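Long-range contacts in hypothetical protein TT1466 (Thermus thermophilus, PDB 1IUK), which is of unknown function but probably binds coenzyme A through a Rossmann-like domain: residues S63-K68 and L87-A92; L74-P79 and G96-Q101; G103-E108 and V121-L126. All blocks are in the same frame, centred on the assembly; numbering follows the deposited sequence.

Interaction 1. Residues S63-K68 and L87-A92; sequences SLLDLK and LPEVLA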
ATOM      1  N   SER A  63       2.990   1.362 -13.336  1.00 19.21           N
ATOM      2  CA  SER A  63       2.445   0.056 -12.974  1.00 16.83           C
ATOM      3  C   SER A  63       3.237  -0.666 -11.908  1.00 15.98           C
ATOM      4  O   SER A  63       4.452  -0.513 -11.813  1.00 18.39           O
ATOM      5  CB  SER A  63       2.386  -0.843 -14.207  1.00 21.66           C
ATOM      6  OG  SER A  63       2.628  -2.202 -13.861  1.00 27.22           O
ATOM      7  N   LEU A  64       2.542  -1.482 -11.129  1.00 15.14           N
ATOM      8  CA  LEU A  64       3.176  -2.247 -10.069  1.00 17.50           C
ATOM      9  C   LEU A  64       4.288  -3.115 -10.631  1.00 18.88           C
ATOM     10  O   LEU A  64       5.299  -3.335  -9.978  1.00 20.10           O
ATOM     11  CB  LEU A  64       2.143  -3.124  -9.361  1.00 16.61           C
ATOM     12  CG  LEU A  64       1.134  -2.431  -8.442  1.00 16.48           C
ATOM     13  CD1 LEU A  64       0.159  -3.461  -7.902  1.00 14.22           C
ATOM     14  CD2 LEU A  64       1.870  -1.720  -7.295  1.00 15.67           C
ATOM     15  N   LEU A  65       4.102  -3.600 -11.851  1.00 22.49           N
ATOM     16  CA  LEU A  65       5.093  -4.461 -12.484  1.00 23.07           C
ATOM     17  C   LEU A  65       6.352  -3.705 -12.876  1.00 22.84           C
ATOM     18  O   LEU A  65       7.343  -4.311 -13.273  1.00 22.24           O
ATOM     19  CB  LEU A  65       4.489  -5.141 -13.715  1.00 29.25           C
ATOM     20  CG  LEU A  65       3.240  -6.012 -13.512  1.00 29.19           C
ATOM     21  CD1 LEU A  65       3.411  -6.895 -12.293  1.00 31.61           C
ATOM     22  CD2 LEU A  65       2.016  -5.116 -13.362  1.00 33.02           C
ATOM     23  N   ASP A  66       6.322  -2.379 -12.767  1.00 21.48           N
ATOM     24  CA  ASP A  66       7.498  -1.576 -13.093  1.00 21.01           C
ATOM     25  C   ASP A  66       8.448  -1.526 -11.892  1.00 21.69           C
ATOM     26  O   ASP A  66       9.604  -1.139 -12.026  1.00 22.80           O
ATOM     27  CB  ASP A  66       7.097  -0.148 -13.461  1.00 23.59           C
ATOM     28  CG  ASP A  66       6.535  -0.026 -14.867  1.00 29.39           C
ATOM     29  OD1 ASP A  66       5.613   0.801 -15.045  1.00 28.39           O
ATOM     30  OD2 ASP A  66       7.013  -0.736 -15.787  1.00 31.00           O
ATOM     31  N   LEU A  67       7.956  -1.908 -10.716  1.00 21.37           N
ATOM     32  CA  LEU A  67       8.778  -1.891  -9.511  1.00 20.95           C
ATOM     33  C   LEU A  67       9.904  -2.885  -9.706  1.00 27.46           C
ATOM     34  O   LEU A  67       9.701  -3.976 -10.245  1.00 28.70           O
ATOM     35  CB  LEU A  67       7.942  -2.256  -8.278  1.00 18.42           C
ATOM     36  CG  LEU A  67       6.938  -1.176  -7.838  1.00 17.85           C
ATOM     37  CD1 LEU A  67       6.155  -1.602  -6.594  1.00 14.45           C
ATOM     38  CD2 LEU A  67       7.706   0.100  -7.576  1.00 19.54           C
ATOM     39  N   LYS A  68      11.094  -2.513  -9.257  1.00 29.50           N
ATOM     40  CA  LYS A  68      12.255  -3.369  -9.431  1.00 34.01           C
ATOM     41  C   LYS A  68      12.699  -4.115  -8.169  1.00 31.92           C
ATOM     42  O   LYS A  68      13.847  -4.556  -8.079  1.00 32.56           O
ATOM     43  CB  LYS A  68      13.419  -2.537 -10.003  1.00 38.15           C
ATOM     44  CG  LYS A  68      13.222  -2.086 -11.461  1.00 41.59           C
ATOM     45  CD  LYS A  68      12.912  -3.278 -12.385  1.00 46.67           C
ATOM     46  CE  LYS A  68      13.034  -2.910 -13.868  1.00 49.07           C
ATOM     47  NZ  LYS A  68      11.864  -3.373 -14.678  1.00 49.36           N
ATOM     48  N   LEU A  87      -6.330  -5.886 -10.253  1.00 19.42           N
ATOM     49  CA  LEU A  87      -6.133  -7.251  -9.777  1.00 19.17           C
ATOM     50  C   LEU A  87      -5.021  -8.023 -10.465  1.00 17.09           C
ATOM     51  O   LEU A  87      -4.206  -8.658  -9.798  1.00 18.18           O
ATOM     52  CB  LEU A  87      -7.435  -8.051  -9.856  1.00 21.26           C
ATOM     53  CG  LEU A  87      -7.880  -8.767  -8.572  1.00 25.73           C
ATOM     54  CD1 LEU A  87      -8.922  -9.818  -8.906  1.00 22.48           C
ATOM     55  CD2 LEU A  87      -6.695  -9.402  -7.865  1.00 20.39           C
ATOM     56  N   PRO A  88      -4.983  -8.013 -11.804  1.00 18.68           N
ATOM     57  CA  PRO A  88      -3.925  -8.742 -12.516  1.00 18.67           C
ATOM     58  C   PRO A  88      -2.508  -8.337 -12.110  1.00 20.74           C
ATOM     59  O   PRO A  88      -1.663  -9.197 -11.851  1.00 18.12           O
ATOM     60  CB  PRO A  88      -4.202  -8.438 -13.986  1.00 18.17           C
ATOM     61  CG  PRO A  88      -5.641  -8.077 -14.033  1.00 17.30           C
ATOM     62  CD  PRO A  88      -5.943  -7.392 -12.733  1.00 19.40           C
ATOM     63  N   GLU A  89      -2.240  -7.031 -12.069  1.00 21.64           N
ATOM     64  CA  GLU A  89      -0.907  -6.562 -11.683  1.00 22.48           C
ATOM     65  C   GLU A  89      -0.635  -6.792 -10.186  1.00 19.53           C
ATOM     66  O   GLU A  89       0.513  -6.975  -9.775  1.00 17.40           O
ATOM     67  CB  GLU A  89      -0.737  -5.082 -12.045  1.00 23.19           C
ATOM     68  CG  GLU A  89      -1.624  -4.132 -11.271  1.00 34.40           C
ATOM     69  CD  GLU A  89      -1.132  -2.686 -11.326  1.00 40.79           C
ATOM     70  OE1 GLU A  89      -0.050  -2.431 -11.902  1.00 43.64           O
ATOM     71  OE2 GLU A  89      -1.829  -1.800 -10.791  1.00 42.94           O
ATOM     72  N   VAL A  90      -1.692  -6.789  -9.380  1.00 20.08           N
ATOM     73  CA  VAL A  90      -1.550  -7.023  -7.942  1.00 20.94           C
ATOM     74  C   VAL A  90      -1.145  -8.482  -7.726  1.00 20.86           C
ATOM     75  O   VAL A  90      -0.151  -8.775  -7.062  1.00 19.78           O
ATOM     76  CB  VAL A  90      -2.884  -6.723  -7.182  1.00 23.20           C
ATOM     77  CG1 VAL A  90      -2.830  -7.280  -5.764  1.00 23.23           C
ATOM     78  CG2 VAL A  90      -3.126  -5.208  -7.132  1.00 18.64           C
ATOM     79  N   LEU A  91      -1.909  -9.398  -8.310  1.00 20.60           N
ATOM     80  CA  LEU A  91      -1.609 -10.819  -8.182  1.00 17.68           C
ATOM     81  C   LEU A  91      -0.236 -11.157  -8.748  1.00 17.30           C
ATOM     82  O   LEU A  91       0.453 -12.025  -8.226  1.00 18.25           O
ATOM     83  CB  LEU A  91      -2.695 -11.635  -8.875  1.00 18.13           C
ATOM     84  CG  LEU A  91      -4.059 -11.570  -8.174  1.00 17.02           C
ATOM     85  CD1 LEU A  91      -5.115 -12.189  -9.071  1.00 18.09           C
ATOM     86  CD2 LEU A  91      -4.004 -12.293  -6.833  1.00 17.94           C
ATOM     87  N   ALA A  92       0.175 -10.457  -9.803  1.00 16.73           N
ATOM     88  CA  ALA A  92       1.478 -10.696 -10.423  1.00 18.82           C
ATOM     89  C   ALA A  92       2.638 -10.251  -9.538  1.00 21.54           C
ATOM     90  O   ALA A  92       3.662 -10.930  -9.438  1.00 19.88           O
ATOM     91  CB  ALA A  92       1.553  -9.976 -11.751  1.00 20.14           C
TER

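Interaction 2. Residues L74-P79 and G96-Q101; sequences LDVFRP and GLVWLQ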
ATOM      1  N   LEU A  74       1.532  -3.478   0.225  1.00 11.36           N
ATOM      2  CA  LEU A  74       0.976  -2.692  -0.869  1.00 12.61           C
ATOM      3  C   LEU A  74      -0.120  -1.846  -0.217  1.00 10.62           C
ATOM      4  O   LEU A  74      -1.178  -2.362   0.151  1.00 11.73           O
ATOM      5  CB  LEU A  74       0.375  -3.582  -1.971  1.00 11.87           C
ATOM      6  CG  LEU A  74      -0.253  -2.786  -3.128  1.00 11.84           C
ATOM      7  CD1 LEU A  74       0.828  -2.075  -3.909  1.00  9.80           C
ATOM      8  CD2 LEU A  74      -1.048  -3.711  -4.030  1.00 13.25           C
ATOM      9  N   ASP A  75       0.165  -0.555  -0.026  1.00 13.15           N
ATOM     10  CA  ASP A  75      -0.786   0.382   0.590  1.00 10.34           C
ATOM     11  C   ASP A  75      -1.614   0.936  -0.563  1.00 10.38           C
ATOM     12  O   ASP A  75      -1.108   1.695  -1.388  1.00 11.47           O
ATOM     13  CB  ASP A  75      -0.010   1.505   1.283  1.00 12.46           C
ATOM     14  CG  ASP A  75      -0.836   2.260   2.315  1.00 12.54           C
ATOM     15  OD1 ASP A  75      -1.921   1.792   2.731  1.00 11.76           O
ATOM     16  OD2 ASP A  75      -0.368   3.345   2.717  1.00 16.84           O
ATOM     17  N   VAL A  76      -2.880   0.531  -0.607  1.00 11.48           N
ATOM     18  CA  VAL A  76      -3.795   0.898  -1.676  1.00 12.29           C
ATOM     19  C   VAL A  76      -4.724   2.065  -1.379  1.00 11.28           C
ATOM     20  O   VAL A  76      -5.543   2.014  -0.456  1.00 11.92           O
ATOM     21  CB  VAL A  76      -4.664  -0.334  -2.081  1.00 13.78           C
ATOM     22  CG1 VAL A  76      -5.499  -0.016  -3.318  1.00 14.22           C
ATOM     23  CG2 VAL A  76      -3.761  -1.539  -2.352  1.00 13.67           C
ATOM     24  N   PHE A  77      -4.608   3.104  -2.197  1.00 14.06           N
ATOM     25  CA  PHE A  77      -5.447   4.284  -2.057  1.00 14.65           C
ATOM     26  C   PHE A  77      -6.464   4.387  -3.201  1.00 16.06           C
ATOM     27  O   PHE A  77      -7.303   5.294  -3.204  1.00 14.79           O
ATOM     28  CB  PHE A  77      -4.577   5.548  -2.023  1.00 16.20           C
ATOM     29  CG  PHE A  77      -3.825   5.739  -0.724  1.00 14.40           C
ATOM     30  CD1 PHE A  77      -4.394   6.457   0.331  1.00 15.13           C
ATOM     31  CD2 PHE A  77      -2.556   5.194  -0.557  1.00 15.26           C
ATOM     32  CE1 PHE A  77      -3.700   6.627   1.539  1.00 14.00           C
ATOM     33  CE2 PHE A  77      -1.856   5.358   0.646  1.00 16.52           C
ATOM     34  CZ  PHE A  77      -2.435   6.079   1.694  1.00 12.54           C
ATOM     35  N   ARG A  78      -6.396   3.472  -4.173  1.00 15.72           N
ATOM     36  CA  ARG A  78      -7.340   3.510  -5.304  1.00 13.50           C
ATOM     37  C   ARG A  78      -8.726   3.073  -4.837  1.00 12.08           C
ATOM     38  O   ARG A  78      -8.852   2.157  -4.028  1.00 15.37           O
ATOM     39  CB  ARG A  78      -6.829   2.645  -6.449  1.00 15.30           C
ATOM     40  CG  ARG A  78      -5.385   2.975  -6.829  1.00 19.25           C
ATOM     41  CD  ARG A  78      -5.262   3.730  -8.141  1.00 23.74           C
ATOM     42  NE  ARG A  78      -6.350   4.668  -8.355  1.00 30.24           N
ATOM     43  CZ  ARG A  78      -7.144   4.665  -9.425  1.00 35.11           C
ATOM     44  NH1 ARG A  78      -6.977   3.767 -10.391  1.00 37.03           N
ATOM     45  NH2 ARG A  78      -8.110   5.565  -9.533  1.00 33.57           N
ATOM     46  N   PRO A  79      -9.789   3.741  -5.334  1.00 13.94           N
ATOM     47  CA  PRO A  79     -11.184   3.455  -4.970  1.00 17.05           C
ATOM     48  C   PRO A  79     -11.644   2.079  -5.367  1.00 15.14           C
ATOM     49  O   PRO A  79     -11.074   1.493  -6.272  1.00 17.09           O
ATOM     50  CB  PRO A  79     -11.987   4.558  -5.661  1.00 17.02           C
ATOM     51  CG  PRO A  79     -11.111   5.054  -6.740  1.00 17.84           C
ATOM     52  CD  PRO A  79      -9.687   4.822  -6.329  1.00 14.56           C
ATOM     53  N   GLY A  96       3.657  -8.937  -0.021  1.00 14.55           N
ATOM     54  CA  GLY A  96       3.501  -9.736   1.181  1.00 12.27           C
ATOM     55  C   GLY A  96       2.190  -9.503   1.902  1.00 12.53           C
ATOM     56  O   GLY A  96       1.682 -10.384   2.594  1.00 12.33           O
ATOM     57  N   LEU A  97       1.637  -8.303   1.748  1.00 15.62           N
ATOM     58  CA  LEU A  97       0.387  -7.935   2.409  1.00 14.52           C
ATOM     59  C   LEU A  97      -0.280  -6.802   1.629  1.00 13.36           C
ATOM     60  O   LEU A  97       0.415  -5.904   1.145  1.00 14.81           O
ATOM     61  CB  LEU A  97       0.692  -7.467   3.834  1.00 19.43           C
ATOM     62  CG  LEU A  97      -0.423  -6.853   4.686  1.00 19.71           C
ATOM     63  CD1 LEU A  97      -1.450  -7.906   5.029  1.00 21.80           C
ATOM     64  CD2 LEU A  97       0.176  -6.297   5.966  1.00 21.98           C
ATOM     65  N   VAL A  98      -1.607  -6.856   1.487  1.00 12.86           N
ATOM     66  CA  VAL A  98      -2.341  -5.800   0.791  1.00 12.61           C
ATOM     67  C   VAL A  98      -3.151  -5.034   1.824  1.00 12.04           C
ATOM     68  O   VAL A  98      -3.922  -5.608   2.590  1.00 12.98           O
ATOM     69  CB  VAL A  98      -3.280  -6.357  -0.306  1.00 12.91           C
ATOM     70  CG1 VAL A  98      -4.218  -5.260  -0.812  1.00  8.41           C
ATOM     71  CG2 VAL A  98      -2.438  -6.882  -1.454  1.00 11.95           C
ATOM     72  N   TRP A  99      -2.952  -3.722   1.834  1.00 13.05           N
ATOM     73  CA  TRP A  99      -3.609  -2.836   2.791  1.00 12.88           C
ATOM     74  C   TRP A  99      -4.546  -1.868   2.077  1.00 12.09           C
ATOM     75  O   TRP A  99      -4.080  -0.958   1.387  1.00 13.65           O
ATOM     76  CB  TRP A  99      -2.530  -2.036   3.543  1.00 14.56           C
ATOM     77  CG  TRP A  99      -3.018  -1.260   4.738  1.00 15.43           C
ATOM     78  CD1 TRP A  99      -3.770  -0.112   4.729  1.00 16.90           C
ATOM     79  CD2 TRP A  99      -2.817  -1.599   6.116  1.00 16.98           C
ATOM     80  NE1 TRP A  99      -4.052   0.276   6.016  1.00 16.20           N
ATOM     81  CE2 TRP A  99      -3.482  -0.618   6.887  1.00 17.82           C
ATOM     82  CE3 TRP A  99      -2.142  -2.640   6.776  1.00 15.37           C
ATOM     83  CZ2 TRP A  99      -3.492  -0.648   8.290  1.00 17.18           C
ATOM     84  CZ3 TRP A  99      -2.153  -2.669   8.173  1.00 19.67           C
ATOM     85  CH2 TRP A  99      -2.826  -1.677   8.912  1.00 16.00           C
ATOM     86  N   LEU A 100      -5.851  -2.061   2.228  1.00 11.71           N
ATOM     87  CA  LEU A 100      -6.801  -1.152   1.593  1.00 13.46           C
ATOM     88  C   LEU A 100      -7.050   0.010   2.551  1.00 14.11           C
ATOM     89  O   LEU A 100      -7.504  -0.193   3.686  1.00 13.17           O
ATOM     90  CB  LEU A 100      -8.118  -1.868   1.300  1.00 15.00           C
ATOM     91  CG  LEU A 100      -8.004  -3.114   0.413  1.00 14.34           C
ATOM     92  CD1 LEU A 100      -9.416  -3.633   0.111  1.00 17.13           C
ATOM     93  CD2 LEU A 100      -7.229  -2.786  -0.877  1.00 13.22           C
ATOM     94  N   GLN A 101      -6.754   1.222   2.091  1.00 14.84           N
ATOM     95  CA  GLN A 101      -6.928   2.407   2.923  1.00 15.34           C
ATOM     96  C   GLN A 101      -8.386   2.712   3.290  1.00 17.19           C
ATOM     97  O   GLN A 101      -9.312   2.066   2.809  1.00 16.11           O
ATOM     98  CB  GLN A 101      -6.267   3.600   2.238  1.00 12.50           C
ATOM     99  CG  GLN A 101      -4.746   3.575   2.356  1.00 12.89           C
ATOM    100  CD  GLN A 101      -4.268   3.966   3.755  1.00 16.10           C
ATOM    101  OE1 GLN A 101      -4.763   4.932   4.345  1.00 20.15           O
ATOM    102  NE2 GLN A 101      -3.307   3.222   4.285  1.00 10.28           N
TER

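Interaction 3. Residues G103-E108 and V121-L126; sequences GIRHPE and VADRCL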
ATOM      1  N   GLY A 103     -12.145   3.778   3.775  1.00 18.24           N
ATOM      2  CA  GLY A 103     -13.228   3.913   2.813  1.00 20.40           C
ATOM      3  C   GLY A 103     -13.099   3.037   1.577  1.00 22.80           C
ATOM      4  O   GLY A 103     -13.785   3.263   0.577  1.00 22.17           O
ATOM      5  N   ILE A 104     -12.226   2.037   1.641  1.00 18.74           N
ATOM      6  CA  ILE A 104     -12.028   1.158   0.511  1.00 18.74           C
ATOM      7  C   ILE A 104     -12.238  -0.314   0.857  1.00 21.16           C
ATOM      8  O   ILE A 104     -11.445  -0.910   1.585  1.00 17.39           O
ATOM      9  CB  ILE A 104     -10.608   1.338  -0.094  1.00 19.20           C
ATOM     10  CG1 ILE A 104     -10.436   2.778  -0.604  1.00 16.64           C
ATOM     11  CG2 ILE A 104     -10.389   0.340  -1.238  1.00 17.66           C
ATOM     12  CD1 ILE A 104      -8.992   3.194  -0.834  1.00 13.16           C
ATOM     13  N   ARG A 105     -13.328  -0.881   0.331  1.00 24.77           N
ATOM     14  CA  ARG A 105     -13.666  -2.296   0.505  1.00 26.37           C
ATOM     15  C   ARG A 105     -14.118  -2.813  -0.862  1.00 28.13           C
ATOM     16  O   ARG A 105     -14.661  -2.064  -1.677  1.00 28.02           O
ATOM     17  CB  ARG A 105     -14.816  -2.501   1.505  1.00 25.40           C
ATOM     18  CG  ARG A 105     -14.509  -2.157   2.954  1.00 27.66           C
ATOM     19  CD  ARG A 105     -13.333  -2.942   3.517  1.00 29.20           C
ATOM     20  NE  ARG A 105     -13.445  -4.397   3.368  1.00 30.04           N
ATOM     21  CZ  ARG A 105     -14.230  -5.181   4.102  1.00 29.52           C
ATOM     22  NH1 ARG A 105     -14.995  -4.661   5.049  1.00 35.96           N
ATOM     23  NH2 ARG A 105     -14.226  -6.496   3.921  1.00 26.41           N
ATOM     24  N   HIS A 106     -13.877  -4.089  -1.119  1.00 27.25           N
ATOM     25  CA  HIS A 106     -14.299  -4.699  -2.371  1.00 27.85           C
ATOM     26  C   HIS A 106     -14.227  -6.204  -2.242  1.00 28.23           C
ATOM     27  O   HIS A 106     -13.176  -6.811  -2.464  1.00 26.58           O
ATOM     28  CB  HIS A 106     -13.441  -4.254  -3.545  1.00 27.39           C
ATOM     29  CG  HIS A 106     -14.058  -4.558  -4.875  1.00 29.87           C
ATOM     30  ND1 HIS A 106     -13.997  -5.807  -5.457  1.00 28.29           N
ATOM     31  CD2 HIS A 106     -14.775  -3.781  -5.725  1.00 27.65           C
ATOM     32  CE1 HIS A 106     -14.649  -5.785  -6.606  1.00 28.20           C
ATOM     33  NE2 HIS A 106     -15.130  -4.570  -6.791  1.00 27.29           N
ATOM     34  N   PRO A 107     -15.362  -6.818  -1.867  1.00 30.46           N
ATOM     35  CA  PRO A 107     -15.576  -8.252  -1.664  1.00 31.51           C
ATOM     36  C   PRO A 107     -14.867  -9.172  -2.651  1.00 29.69           C
ATOM     37  O   PRO A 107     -14.085 -10.036  -2.247  1.00 27.49           O
ATOM     38  CB  PRO A 107     -17.089  -8.387  -1.741  1.00 33.78           C
ATOM     39  CG  PRO A 107     -17.575  -7.103  -1.171  1.00 33.44           C
ATOM     40  CD  PRO A 107     -16.593  -6.052  -1.604  1.00 30.77           C
ATOM     41  N   GLU A 108     -15.143  -8.993  -3.940  1.00 29.56           N
ATOM     42  CA  GLU A 108     -14.521  -9.846  -4.936  1.00 29.47           C
ATOM     43  C   GLU A 108     -13.013  -9.663  -4.938  1.00 29.04           C
ATOM     44  O   GLU A 108     -12.262 -10.639  -4.938  1.00 30.37           O
ATOM     45  CB  GLU A 108     -15.080  -9.556  -6.336  1.00 32.09           C
ATOM     46  CG  GLU A 108     -14.169 -10.047  -7.463  1.00 36.01           C
ATOM     47  CD  GLU A 108     -14.916 -10.426  -8.728  1.00 38.96           C
ATOM     48  OE1 GLU A 108     -15.970  -9.815  -9.005  1.00 39.34           O
ATOM     49  OE2 GLU A 108     -14.442 -11.335  -9.449  1.00 39.93           O
ATOM     50  N   VAL A 121      -5.574  -6.406   4.754  1.00 16.83           N
ATOM     51  CA  VAL A 121      -6.075  -5.607   5.871  1.00 17.47           C
ATOM     52  C   VAL A 121      -6.900  -4.569   5.110  1.00 14.02           C
ATOM     53  O   VAL A 121      -6.408  -3.961   4.158  1.00 15.97           O
ATOM     54  CB  VAL A 121      -4.945  -4.924   6.671  1.00 19.35           C
ATOM     55  CG1 VAL A 121      -5.553  -3.963   7.684  1.00 20.18           C
ATOM     56  CG2 VAL A 121      -4.102  -5.975   7.384  1.00 15.62           C
ATOM     57  N   ALA A 122      -8.161  -4.390   5.484  1.00 17.82           N
ATOM     58  CA  ALA A 122      -9.003  -3.453   4.742  1.00 20.38           C
ATOM     59  C   ALA A 122      -9.698  -2.380   5.568  1.00 22.54           C
ATOM     60  O   ALA A 122     -10.030  -2.587   6.738  1.00 22.89           O
ATOM     61  CB  ALA A 122     -10.048  -4.236   3.924  1.00 20.03           C
ATOM     62  N   ASP A 123      -9.928  -1.238   4.924  1.00 25.16           N
ATOM     63  CA  ASP A 123     -10.587  -0.094   5.544  1.00 28.35           C
ATOM     64  C   ASP A 123      -9.929   0.374   6.863  1.00 27.24           C
ATOM     65  O   ASP A 123     -10.586   0.494   7.904  1.00 25.31           O
ATOM     66  CB  ASP A 123     -12.075  -0.408   5.764  1.00 27.08           C
ATOM     67  CG  ASP A 123     -12.947   0.841   5.724  1.00 31.85           C
ATOM     68  OD1 ASP A 123     -14.189   0.704   5.682  1.00 35.20           O
ATOM     69  OD2 ASP A 123     -12.392   1.962   5.737  1.00 32.71           O
ATOM     70  N   ARG A 124      -8.626   0.626   6.799  1.00 26.09           N
ATOM     71  CA  ARG A 124      -7.859   1.111   7.944  1.00 25.97           C
ATOM     72  C   ARG A 124      -6.802   2.060   7.398  1.00 22.56           C
ATOM     73  O   ARG A 124      -6.349   1.905   6.270  1.00 22.71           O
ATOM     74  CB  ARG A 124      -7.180  -0.046   8.681  1.00 25.98           C
ATOM     75  CG  ARG A 124      -8.107  -0.835   9.580  1.00 29.99           C
ATOM     76  CD  ARG A 124      -7.361  -1.398  10.780  1.00 39.73           C
ATOM     77  NE  ARG A 124      -6.870  -2.760  10.557  1.00 47.42           N
ATOM     78  CZ  ARG A 124      -6.423  -3.576  11.516  1.00 52.05           C
ATOM     79  NH1 ARG A 124      -6.396  -3.179  12.785  1.00 53.71           N
ATOM     80  NH2 ARG A 124      -6.006  -4.799  11.207  1.00 53.29           N
ATOM     81  N   CYS A 125      -6.432   3.062   8.186  1.00 22.50           N
ATOM     82  CA  CYS A 125      -5.406   3.999   7.763  1.00 21.48           C
ATOM     83  C   CYS A 125      -4.086   3.457   8.294  1.00 20.18           C
ATOM     84  O   CYS A 125      -3.902   3.350   9.505  1.00 20.62           O
ATOM     85  CB  CYS A 125      -5.663   5.396   8.340  1.00 22.42           C
ATOM     86  SG  CYS A 125      -4.472   6.632   7.766  1.00 26.63           S
ATOM     87  N   LEU A 126      -3.175   3.113   7.387  1.00 17.96           N
ATOM     88  CA  LEU A 126      -1.888   2.560   7.779  1.00 17.60           C
ATOM     89  C   LEU A 126      -1.114   3.462   8.760  1.00 20.04           C
ATOM     90  O   LEU A 126      -0.461   2.961   9.684  1.00 19.59           O
ATOM     91  CB  LEU A 126      -1.038   2.269   6.531  1.00 15.58           C
ATOM     92  CG  LEU A 126       0.291   1.520   6.726  1.00 15.53           C
ATOM     93  CD1 LEU A 126       0.125   0.379   7.727  1.00 12.15           C
ATOM     94  CD2 LEU A 126       0.777   0.995   5.377  1.00 11.93           C
TER

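Interaction 1. Residues S63-K68 and L87-A92
Glu-89 and Leu-64 form the polar centre of this contact. The carboxylate of Glu-89 accepts a hydrogen bond from Leu-64 N at its OE1 (2.9 Å, 155° at the hydrogen), the donor standing above the carboxylate plane. CG of Glu-89 sits between its backbone N and carbonyl carbon (chi1 66°), and the chain runs extended, carrying the acid from the helix to the loop. A glutamate suits the place because its length spans this distance and it offers two oxygens: OE1 serves the loop, while OE2 is hydrogen-bonded to His-86 ND1. Ser-63 OG lies 3.3 Å from Glu-89 OE1. The Leu-64 side chain crosses the acid at about a right angle, its CG 3.7 Å from Glu-89 CD.

Ser-63 shapes the backbone that Glu-89 meets. Its OG accepts from Leu-65 N (2.9 Å), forming an ST turn, and its own N donates to Asp-66 OD1.

Apolar contacts flank the acid. Leu-64 CD1 reaches Val-90 CG2 at 3.8 Å, the two branched chains side by side on the buried side. On the exposed side Leu-65 CD1 rests 3.6 Å from Ala-92 CB, where the small alanine lets the leucine approach the helix.

The contact joins the 3-10 turn before strand 73-76 to helix 87-93, which lies between strands 73-76 and 98-100 of a Rossmann-like domain, with Leu-64 turned inward onto strands 15-19 and 42-46.

Interaction 2. Residues L74-P79 and G96-Q101
Leu-74, Asp-75 and Val-76 pair in parallel with Val-98, Trp-99 and Leu-100, as neighbouring strands at the heart of a Rossmann-like sheet. The tight part is the backbone: Trp-99 is gripped from N and O, its N donating to Leu-74 O and its O accepting from Val-76 N, both at 2.8 Å. The bond from Gln-101 N to Val-76 O extends the pairing beyond the strand ends.

The apolar face is looser. Beta-branched valines suit a strand, yet Val-76 CG2 and Val-98 CG1 stand 4.1 Å apart; only Leu-100 CD2 presses closer, 3.7 Å from Val-76 CB. Past Val-76 the CA spacing widens slightly, and Phe-77, though partly exposed, keeps one ring face against Gln-101.

On the other face Asp-75 OD1 takes Gln-101 NE2 at its syn lone pair; the modelled 2.5 Å is doubtfully short. Gln-101 bends at chi2 (-75°), which turns CD toward Asp-75. An alanine in place of Gln-101 would probably leave Asp-75 without this amide donor and the Phe-77 ring without the CG, CD and amide packed over it. Gln-101 CG lies 3.4 Å from the Phe-77 ring centroid, 15° off the normal, a CH-pi contact.

Interaction 3. Residues G103-E108 and V121-L126
The guanidinium of Arg-105 and the carboxylate of Asp-123 are the flat groups here, their planes turned 50° from each other and their side chains crossing at about a right angle. Beside the guanidinium sits the methyl of Ala-122, its CB 3.4 Å from Arg-105 NE. The carboxylate is approached from above its plane by Gly-103 N, which donates to Asp-123 OD2 at 2.7 Å with 159° at the hydrogen.

The two charges do not pair: Arg-105 NH1 stays 5.5 Å from Asp-123 OD1, though the attraction could still contribute weakly. What touches is aliphatic, Arg-105 CD lying 3.6 Å from Asp-123 CB. The arginine chain bends at chi2 and chi3, and its NH2 forms a salt bridge with Glu-110 on the following helix. The small methyl of Ala-122 lets the bent arginine chain lie close, CD and NE both near its CB.

Gly-103 has a positive phi (74°), which a glycine adopts readily. Asp-123 also has a positive phi. Ile-104 O is buried by the contact and finds no hydrogen-bond partner; Asp-123 N is 3.7 Å from it. Beyond Arg-105, His-106 is the N-cap of helix 107-115, its ND1 accepting from Phe-109 N.

The arrangement belongs to a beta-alpha-beta crossover: the loop leading from strand 98-100 into helix 107-115 meets Ala-122 and Asp-123 of the segment that carries strand 120-122, the outermost strand on this side of the Rossmann-like sheet.

All three contacts lie in one Rossmann-like domain, whose parallel sheet has strand 73-76 at its middle. Interaction 2 is nearest the core. Interaction 1 has its centre about 13 Å away and touches it through Leu-64 and Val-90, which pack on Leu-74; along the chain their segments alternate, helix 87-93 leading to strand 98-100. Interaction 3 follows in series, about 7 Å from interaction 2 centre to centre, and the two share the sheet: Val-121 O lies 2.8 Å from Leu-100 N, probably hydrogen-bonded. Interactions 1 and 3, their centres about 19 Å apart, do not touch. The contacts thus tie successive crossovers to one sheet, a framework consistent with coenzyme A binding.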